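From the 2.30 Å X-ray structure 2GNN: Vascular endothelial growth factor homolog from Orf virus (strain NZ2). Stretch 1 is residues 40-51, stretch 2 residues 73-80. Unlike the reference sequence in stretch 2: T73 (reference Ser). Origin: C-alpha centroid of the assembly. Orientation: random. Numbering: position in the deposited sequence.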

# COMPACT_ATOMS: atom_id res chain seq x y z
N SER B 40 -24.10 7.96 -2.99
CA SER B 40 -25.04 7.89 -1.85
C SER B 40 -25.02 6.55 -1.12
O SER B 40 -26.07 6.00 -0.79
CB SER B 40 -26.47 8.23 -2.28
OG SER B 40 -26.59 9.62 -2.51
N GLN B 41 -23.84 5.98 -0.92
CA GLN B 41 -23.75 4.72 -0.17
C GLN B 41 -22.42 4.62 0.55
O GLN B 41 -21.48 5.37 0.26
CB GLN B 41 -24.00 3.50 -1.06
CG GLN B 41 -22.75 2.87 -1.66
CD GLN B 41 -23.04 1.51 -2.22
OE1 GLN B 41 -23.61 1.40 -3.30
NE2 GLN B 41 -22.67 0.46 -1.48
N ARG B 42 -22.35 3.71 1.53
CA ARG B 42 -21.11 3.47 2.27
C ARG B 42 -20.68 2.06 2.02
O ARG B 42 -21.52 1.22 1.69
CB ARG B 42 -21.33 3.70 3.76
CG ARG B 42 -21.60 5.14 4.12
CD ARG B 42 -20.87 5.52 5.34
NE ARG B 42 -20.96 6.94 5.59
CZ ARG B 42 -19.96 7.79 5.42
NH1 ARG B 42 -18.79 7.35 4.98
NH2 ARG B 42 -20.13 9.08 5.68
N PHE B 43 -19.39 1.80 2.19
CA PHE B 43 -18.88 0.43 2.07
C PHE B 43 -18.23 -0.02 3.36
O PHE B 43 -17.56 0.75 4.04
CB PHE B 43 -17.88 0.29 0.92
CG PHE B 43 -18.42 0.78 -0.41
CD1 PHE B 43 -18.29 2.11 -0.78
CD2 PHE B 43 -19.06 -0.09 -1.30
CE1 PHE B 43 -18.80 2.58 -2.01
CE2 PHE B 43 -19.56 0.36 -2.52
CZ PHE B 43 -19.43 1.70 -2.87
N ASN B 44 -18.44 -1.29 3.69
CA ASN B 44 -17.83 -1.86 4.86
C ASN B 44 -17.17 -3.18 4.49
O ASN B 44 -17.84 -4.09 4.02
CB ASN B 44 -18.87 -1.98 5.98
CG ASN B 44 -18.96 -0.71 6.82
OD1 ASN B 44 -18.03 -0.40 7.56
ND2 ASN B 44 -20.05 0.03 6.69
N PRO B 45 -15.84 -3.26 4.65
CA PRO B 45 -14.97 -2.18 5.12
C PRO B 45 -14.91 -1.06 4.08
O PRO B 45 -15.17 -1.32 2.90
CB PRO B 45 -13.60 -2.85 5.24
CG PRO B 45 -13.68 -4.06 4.37
CD PRO B 45 -15.09 -4.50 4.36
N PRO B 46 -14.62 0.18 4.50
CA PRO B 46 -14.59 1.26 3.53
C PRO B 46 -13.34 1.26 2.65
O PRO B 46 -13.27 2.05 1.71
CB PRO B 46 -14.63 2.51 4.40
CG PRO B 46 -13.99 2.10 5.67
CD PRO B 46 -14.37 0.66 5.86
N CYS B 47 -12.39 0.36 2.94
CA CYS B 47 -11.13 0.29 2.22
C CYS B 47 -10.79 -1.15 1.89
O CYS B 47 -11.16 -2.07 2.64
CB CYS B 47 -10.00 0.93 3.04
SG CYS B 47 -9.31 -0.04 4.47
N VAL B 48 -10.10 -1.36 0.77
CA VAL B 48 -9.61 -2.68 0.38
C VAL B 48 -8.14 -2.63 -0.00
O VAL B 48 -7.62 -1.58 -0.40
CB VAL B 48 -10.39 -3.28 -0.81
CG1 VAL B 48 -11.77 -3.77 -0.36
CG2 VAL B 48 -10.47 -2.28 -2.01
N THR B 49 -7.48 -3.77 0.13
CA THR B 49 -6.12 -3.94 -0.36
C THR B 49 -6.14 -4.51 -1.80
O THR B 49 -6.67 -5.61 -2.04
CB THR B 49 -5.31 -4.85 0.57
OG1 THR B 49 -5.42 -4.36 1.90
CG2 THR B 49 -3.86 -4.86 0.19
N LEU B 50 -5.55 -3.76 -2.73
CA LEU B 50 -5.45 -4.18 -4.12
C LEU B 50 -4.00 -4.26 -4.55
O LEU B 50 -3.17 -3.45 -4.12
CB LEU B 50 -6.18 -3.17 -5.02
CG LEU B 50 -7.68 -3.00 -4.81
CD1 LEU B 50 -8.20 -1.93 -5.74
CD2 LEU B 50 -8.37 -4.31 -5.07
N MET B 51 -3.69 -5.25 -5.39
CA MET B 51 -2.37 -5.34 -6.00
C MET B 51 -2.27 -4.30 -7.10
O MET B 51 -3.06 -4.30 -8.04
CB MET B 51 -2.10 -6.74 -6.53
CG MET B 51 -2.07 -7.81 -5.46
SD MET B 51 -0.88 -7.45 -4.15
CE MET B 51 0.68 -7.85 -4.94
N THR B 73 -13.30 -10.29 -8.08
CA THR B 73 -14.57 -10.02 -7.40
C THR B 73 -14.37 -10.12 -5.89
O THR B 73 -13.85 -11.12 -5.40
CB THR B 73 -15.67 -11.01 -7.86
OG1 THR B 73 -15.78 -10.99 -9.29
CG2 THR B 73 -17.02 -10.68 -7.27
N MET B 74 -14.78 -9.10 -5.15
CA MET B 74 -14.76 -9.14 -3.69
C MET B 74 -16.14 -8.94 -3.09
O MET B 74 -16.89 -8.05 -3.51
CB MET B 74 -13.82 -8.07 -3.14
CG MET B 74 -12.37 -8.28 -3.52
SD MET B 74 -11.35 -6.97 -2.84
CE MET B 74 -9.86 -7.25 -3.78
N GLU B 75 -16.49 -9.75 -2.09
CA GLU B 75 -17.72 -9.50 -1.35
C GLU B 75 -17.53 -8.49 -0.21
O GLU B 75 -16.70 -8.69 0.67
CB GLU B 75 -18.36 -10.80 -0.85
CG GLU B 75 -19.84 -10.60 -0.56
CD GLU B 75 -20.64 -11.88 -0.48
OE1 GLU B 75 -20.17 -12.85 0.17
OE2 GLU B 75 -21.75 -11.90 -1.06
N LEU B 76 -18.30 -7.40 -0.27
CA LEU B 76 -18.25 -6.30 0.68
C LEU B 76 -19.64 -6.16 1.27
O LEU B 76 -20.59 -6.67 0.71
CB LEU B 76 -18.01 -4.98 -0.04
CG LEU B 76 -16.67 -4.60 -0.64
CD1 LEU B 76 -16.94 -3.40 -1.45
CD2 LEU B 76 -15.70 -4.23 0.44
N LEU B 77 -19.76 -5.42 2.37
CA LEU B 77 -21.06 -5.03 2.87
C LEU B 77 -21.35 -3.65 2.34
O LEU B 77 -20.57 -2.72 2.58
CB LEU B 77 -21.13 -5.05 4.41
CG LEU B 77 -22.43 -4.52 5.03
CD1 LEU B 77 -23.57 -5.53 4.87
CD2 LEU B 77 -22.21 -4.20 6.49
N GLY B 78 -22.44 -3.52 1.59
CA GLY B 78 -22.82 -2.25 1.01
C GLY B 78 -24.31 -2.09 1.07
O GLY B 78 -24.93 -2.42 2.08
N ALA B 79 -24.90 -1.60 -0.02
CA ALA B 79 -26.32 -1.31 -0.07
C ALA B 79 -27.04 -2.33 -0.94
O ALA B 79 -26.51 -2.81 -1.94
CB ALA B 79 -26.55 0.08 -0.59
N SER B 80 -28.25 -2.66 -0.53
CA SER B 80 -29.17 -3.44 -1.33
C SER B 80 -30.06 -2.51 -2.18
O SER B 80 -29.95 -1.26 -2.13
CB SER B 80 -30.05 -4.24 -0.40
OG SER B 80 -30.87 -3.33 0.31
O HOH W 1 -21.85 -0.61 4.92

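What does Q41 do at the start of the contact? Its side chain reaches toward G78 and A79, bringing NE2 to 3.7 Å from CA of G78. NE2 also lies 3.4 Å from the backbone N of A79, but both are donors, so no hydrogen bond joins them; the amide instead makes a weak one to O of R42. Glycine leaves room here: an ideal CB on G78 would sit 2.8 Å from NE2 of Q41, a clash.

How do the backbones bond? Just before the bridge, CD2 of F43 meets CD1 of L76 (3.9 Å), an apolar contact. N44 and L77 then form a single antiparallel bridge, each donating to the other: N of N44 to O of L77 at 2.8 Å, and N of L77 to O of N44 at 2.9 Å. A water accepts from ND2 of N44 (2.6 Å) and donates weakly to O of L77 (3.4 Å).

What fills the space where the strands stand apart? Apolar side chains do. P45, after a cis peptide, leads in: its CD lies 4.0 Å from CD2 of L76, which is also 4.0 Å from CG1 of V48. Strands 47-51 and 73-79 run nearly antiparallel, 10.2 Å apart at closest approach, too far for backbone pairing. M74 extends across this gap, its CE packing 3.5 Å from CD2 of L50.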